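Local coordinates for protein polysaccharide deacetylase (Streptococcus pyogenes, PDB 6DQ3) that probably removes N-acetyl groups from the cell-wall linkage unit of streptococcal rhamnopolysaccharides, as a zinc-dependent deacetylase of carbohydrate esterase family 4, at residues Y158-Q162 and L163-T167; Q148-E151 and M152-K156. All coordinates share one frame; numbering follows the deposited sequence.

Contact 1. Residues Y158-Q162 and L163-T167; sequences YLDKQ and LNQNT
Asp160 and Thr167 meet where the last turn of helix 145-162 faces the loop that leaves it. A single carboxylate oxygen, Asp160 OD1, takes both donors of the threonine: the backbone N of Thr167 at 2.8 Å, with an N-H...O angle of 160°, and OG1 of the same residue at 2.7 Å. The amide arrives on the syn side but 34° out of the carboxylate plane, whereas the hydroxyl comes nearly along the C-O direction. Asp160 reaches both because its CG stands beside its own backbone N (chi1 -69°), swinging the carboxylate over the returning loop. Lys156 NZ forms a salt bridge with Asp160 OD2 and a hydrogen bond with Asn166 OD1. With its proton committed to Asp160, Thr167 OG1 in turn accepts from Gln165 NE2 at 3.0 Å, a nearly straight bond lying in the amide plane, while Phe130 O and Lys124 engage the same glutamine from the body of the protein.

Beside these bonds the packing is close: Leu159 CB rests 3.5 Å from Thr167 OG1, and the one apolar contact joins CD2 of Leu159 to CD1 of Leu163, 3.9 Å apart, the two leucines running side by side. Leu159, Leu163 and Thr167 are all buried here, with Met120 and Phe130 packed on Leu163.

The other side is looser and wetter. One water bridges Asp160 O and Gln165 O, a second donates to Asp160 OD2 and, weakly, to Asn166 OD1, and Lys161 and Asn164, both exposed, start their side chains away from the other segment.

The backbone identifies the ending. Gln165 N bonds to Asp160 O at 2.9 Å, Asn164 N more weakly to Lys161 O, and Asn164 has positive phi: a Schellman motif with Asn164 as C-prime, closing the helix before strand 169-171.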
loop_
_atom_site.group_PDB
_atom_site.type_symbol
_atom_site.label_atom_id
_atom_site.label_comp_id
_atom_site.label_asym_id
_atom_site.label_seq_id
_atom_site.Cartn_x
_atom_site.Cartn_y
_atom_site.Cartn_z
ATOM N N TYR A 158 -8.192 -5.684 14.758
ATOM C CA TYR A 158 -9.006 -6.543 13.906
ATOM C C TYR A 158 -8.134 -7.361 12.960
ATOM O O TYR A 158 -8.265 -8.586 12.885
ATOM C CB TYR A 158 -10.006 -5.678 13.134
ATOM C CG TYR A 158 -10.919 -6.418 12.180
ATOM C CD1 TYR A 158 -12.126 -6.958 12.614
ATOM C CD2 TYR A 158 -10.586 -6.551 10.842
ATOM C CE1 TYR A 158 -12.969 -7.632 11.732
ATOM C CE2 TYR A 158 -11.420 -7.219 9.955
ATOM C CZ TYR A 158 -12.606 -7.756 10.402
ATOM O OH TYR A 158 -13.426 -8.416 9.509
ATOM N N LEU A 159 -7.229 -6.702 12.235
ATOM C CA LEU A 159 -6.344 -7.430 11.333
ATOM C C LEU A 159 -5.452 -8.400 12.099
ATOM O O LEU A 159 -5.262 -9.548 11.678
ATOM C CB LEU A 159 -5.496 -6.448 10.526
ATOM C CG LEU A 159 -6.272 -5.508 9.605
ATOM C CD1 LEU A 159 -5.408 -4.333 9.186
ATOM C CD2 LEU A 159 -6.781 -6.257 8.385
ATOM N N ASP A 160 -4.900 -7.956 13.235
ATOM C CA ASP A 160 -4.020 -8.813 14.019
ATOM C C ASP A 160 -4.727 -10.081 14.465
ATOM O O ASP A 160 -4.156 -11.175 14.401
ATOM C CB ASP A 160 -3.503 -8.067 15.251
ATOM C CG ASP A 160 -2.549 -6.954 14.901
ATOM O OD1 ASP A 160 -2.267 -6.771 13.702
ATOM O OD2 ASP A 160 -2.077 -6.261 15.830
ATOM N N LYS A 161 -5.965 -9.954 14.941
ATOM C CA LYS A 161 -6.690 -11.122 15.421
ATOM C C LYS A 161 -7.209 -11.962 14.259
ATOM O O LYS A 161 -6.965 -13.172 14.206
ATOM C CB LYS A 161 -7.838 -10.681 16.328
ATOM C CG LYS A 161 -8.616 -11.831 16.945
ATOM C CD LYS A 161 -9.742 -11.320 17.839
ATOM C CE LYS A 161 -10.521 -12.468 18.467
ATOM N NZ LYS A 161 -11.595 -11.987 19.383
ATOM N N GLN A 162 -7.906 -11.336 13.309
ATOM C CA GLN A 162 -8.582 -12.106 12.268
ATOM C C GLN A 162 -7.601 -12.727 11.281
ATOM O O GLN A 162 -7.875 -13.803 10.737
ATOM C CB GLN A 162 -9.579 -11.223 11.520
ATOM C CG GLN A 162 -10.682 -10.647 12.385
ATOM C CD GLN A 162 -11.460 -11.713 13.125
ATOM O OE1 GLN A 162 -11.656 -12.818 12.619
ATOM N NE2 GLN A 162 -11.897 -11.393 14.338
ATOM N N LEU A 163 -6.468 -12.075 11.027
ATOM C CA LEU A 163 -5.437 -12.620 10.154
ATOM C C LEU A 163 -4.238 -13.160 10.928
ATOM O O LEU A 163 -3.234 -13.536 10.314
ATOM C CB LEU A 163 -4.984 -11.556 9.154
ATOM C CG LEU A 163 -6.101 -10.904 8.334
ATOM C CD1 LEU A 163 -5.502 -9.845 7.402
ATOM C CD2 LEU A 163 -6.893 -11.938 7.545
ATOM N N ASN A 164 -4.324 -13.213 12.254
ATOM C CA ASN A 164 -3.298 -13.821 13.098
ATOM C C ASN A 164 -1.909 -13.270 12.773
ATOM O O ASN A 164 -0.985 -13.999 12.398
ATOM C CB ASN A 164 -3.321 -15.346 12.960
ATOM C CG ASN A 164 -2.434 -16.037 13.976
ATOM O OD1 ASN A 164 -2.142 -15.481 15.034
ATOM N ND2 ASN A 164 -1.999 -17.253 13.660
ATOM N N GLN A 165 -1.765 -11.961 12.951
ATOM C CA GLN A 165 -0.547 -11.284 12.541
ATOM C C GLN A 165 -0.267 -10.115 13.475
ATOM O O GLN A 165 -1.014 -9.853 14.421
ATOM C CB GLN A 165 -0.660 -10.802 11.089
ATOM C CG GLN A 165 -1.692 -9.692 10.882
ATOM C CD GLN A 165 -1.839 -9.274 9.428
ATOM O OE1 GLN A 165 -1.826 -10.108 8.526
ATOM N NE2 GLN A 165 -1.982 -7.975 9.198
ATOM N N ASN A 166 0.831 -9.417 13.195
ATOM C CA ASN A 166 1.189 -8.164 13.857
ATOM C C ASN A 166 1.284 -7.105 12.765
ATOM O O ASN A 166 2.292 -7.024 12.054
ATOM C CB ASN A 166 2.499 -8.290 14.627
ATOM C CG ASN A 166 2.929 -6.977 15.253
ATOM O OD1 ASN A 166 2.112 -6.083 15.470
ATOM N ND2 ASN A 166 4.221 -6.857 15.546
ATOM N N THR A 167 0.225 -6.312 12.613
ATOM C CA THR A 167 0.204 -5.253 11.613
ATOM C C THR A 167 1.167 -4.145 12.011
ATOM O O THR A 167 1.132 -3.662 13.148
ATOM C CB THR A 167 -1.212 -4.696 11.475
ATOM O OG1 THR A 167 -2.128 -5.769 11.209
ATOM C CG2 THR A 167 -1.284 -3.683 10.343
HETATM O O HOH W 1 -2.024 -11.472 16.221
HETATM O O HOH W 2 0.126 -7.756 17.587
#

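Contact 2. Residues Q148-E151 and M152-K156; sequences QTTE and MKDSK
Met152 lies alongside Gln148, one helical turn on, and its side chain folds back over that residue's carbonyl. CB starts 3.4 Å from Gln148 O, and CG stays almost as close, being set beside the backbone N (chi1 -73°). Extended at chi2, the chain carries SD out to 4.3 Å from Gln148 O, then bends at chi3 (-88°), bringing CE back to 3.5 Å from Gln148 O and 3.9 Å from Gln148 CB, with Gln148 OE1 slightly farther. The thioether thus curls round an oxygen already bonded to Met152 N (3.0 Å), and Ile184 of helix 179-187 adds an outside contact. This is the i to i+4 pattern of a regular alpha-helix: Lys153 N and Asp154 N repeat it onto Thr149 O and Thr150 O, the former nearly along its C=O axis.

On the exposed flank, Thr150 and Asp154 also run side by side, with Thr150 CG2 3.1 Å from Asp154 OD2. On the buried side, Ser155 OG lies 2.7 Å from Glu151 O and is hydrogen-bonded to Asp132 OD2. Glu151 turns its carboxylate to Asn136 N. Gln148 OE1 hydrogen-bonds Thr181 OG1; the Gln148 side chain is about 7 Å from a bound zinc ion.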
loop_
_atom_site.group_PDB
_atom_site.type_symbol
_atom_site.label_atom_id
_atom_site.label_comp_id
_atom_site.label_asym_id
_atom_site.label_seq_id
_atom_site.Cartn_x
_atom_site.Cartn_y
_atom_site.Cartn_z
ATOM N N GLN A 148 -8.839 9.397 16.659
ATOM C CA GLN A 148 -7.712 8.902 15.877
ATOM C C GLN A 148 -7.158 7.621 16.483
ATOM O O GLN A 148 -6.815 6.677 15.758
ATOM C CB GLN A 148 -6.607 9.952 15.785
ATOM C CG GLN A 148 -6.956 11.195 15.003
ATOM C CD GLN A 148 -5.721 11.967 14.581
ATOM O OE1 GLN A 148 -4.844 11.432 13.902
ATOM N NE2 GLN A 148 -5.640 13.227 14.991
ATOM N N THR A 149 -7.056 7.568 17.812
ATOM C CA THR A 149 -6.577 6.357 18.466
ATOM C C THR A 149 -7.494 5.178 18.153
ATOM O O THR A 149 -7.030 4.110 17.736
ATOM C CB THR A 149 -6.464 6.588 19.974
ATOM O OG1 THR A 149 -5.624 7.724 20.232
ATOM C CG2 THR A 149 -5.871 5.373 20.664
ATOM N N THR A 150 -8.807 5.364 18.314
ATOM C CA THR A 150 -9.753 4.286 18.031
ATOM C C THR A 150 -9.651 3.829 16.579
ATOM O O THR A 150 -9.579 2.628 16.299
ATOM C CB THR A 150 -11.178 4.746 18.351
ATOM O OG1 THR A 150 -11.264 5.111 19.735
ATOM C CG2 THR A 150 -12.197 3.646 18.052
ATOM N N GLU A 151 -9.638 4.777 15.639
ATOM C CA GLU A 151 -9.632 4.425 14.223
ATOM C C GLU A 151 -8.374 3.655 13.841
ATOM O O GLU A 151 -8.421 2.751 12.999
ATOM C CB GLU A 151 -9.755 5.687 13.373
ATOM C CG GLU A 151 -11.155 6.268 13.326
ATOM C CD GLU A 151 -12.098 5.442 12.468
ATOM O OE1 GLU A 151 -11.621 4.605 11.671
ATOM O OE2 GLU A 151 -13.322 5.633 12.589
ATOM N N MET A 152 -7.238 4.001 14.439
ATOM C CA MET A 152 -5.981 3.348 14.110
ATOM C C MET A 152 -5.740 2.098 14.943
ATOM O O MET A 152 -5.028 1.191 14.495
ATOM C CB MET A 152 -4.817 4.325 14.305
ATOM C CG MET A 152 -4.728 5.403 13.227
ATOM S SD MET A 152 -3.218 6.389 13.342
ATOM C CE MET A 152 -3.740 7.679 14.481
ATOM N N LYS A 153 -6.316 2.032 16.143
ATOM C CA LYS A 153 -6.094 0.909 17.044
ATOM C C LYS A 153 -7.063 -0.239 16.792
ATOM O O LYS A 153 -6.645 -1.399 16.715
ATOM C CB LYS A 153 -6.229 1.362 18.503
ATOM C CG LYS A 153 -6.152 0.226 19.520
ATOM C CD LYS A 153 -6.344 0.743 20.940
ATOM C CE LYS A 153 -5.864 -0.261 21.983
ATOM N NZ LYS A 153 -6.498 -1.597 21.822
ATOM N N ASP A 154 -8.360 0.066 16.701
ATOM C CA ASP A 154 -9.358 -0.989 16.565
ATOM C C ASP A 154 -9.187 -1.746 15.255
ATOM O O ASP A 154 -9.479 -2.945 15.188
ATOM C CB ASP A 154 -10.768 -0.403 16.644
ATOM C CG ASP A 154 -11.165 0.004 18.051
ATOM O OD1 ASP A 154 -10.381 -0.216 19.000
ATOM O OD2 ASP A 154 -12.279 0.547 18.203
ATOM N N SER A 155 -8.740 -1.057 14.204
ATOM C CA SER A 155 -8.516 -1.710 12.920
ATOM C C SER A 155 -7.285 -2.606 12.966
ATOM O O SER A 155 -7.299 -3.709 12.414
ATOM C CB SER A 155 -8.376 -0.652 11.828
ATOM O OG SER A 155 -7.435 0.338 12.205
ATOM N N LYS A 156 -6.215 -2.151 13.623
ATOM C CA LYS A 156 -5.044 -3.001 13.810
ATOM C C LYS A 156 -5.402 -4.242 14.615
ATOM O O LYS A 156 -4.995 -5.359 14.275
ATOM C CB LYS A 156 -3.926 -2.221 14.505
ATOM C CG LYS A 156 -2.778 -3.103 15.005
ATOM C CD LYS A 156 -1.555 -2.276 15.384
ATOM C CE LYS A 156 -0.574 -3.059 16.250
ATOM N NZ LYS A 156 -0.109 -4.323 15.624
#

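Both contacts belong to helix 145-162, contact 2 running from near its start past its middle and contact 1 at its end, with centres 13 Å apart. Each is partly buried, yet they differ in chemistry. Contact 2 relies on repeating backbone bonds and a methionine folded against its own helix, whereas in contact 1 a carboxylate and a helix-ending motif tie the helix to an irregular loop. Their buried flanks meet different neighbours: helix 179-187 beside 148-156, helix 117-124 and strand 128-132 beside 158-167. Lys156 joins the two directly, its NZ lying 2.8 Å from Thr167 O in a probable hydrogen bond.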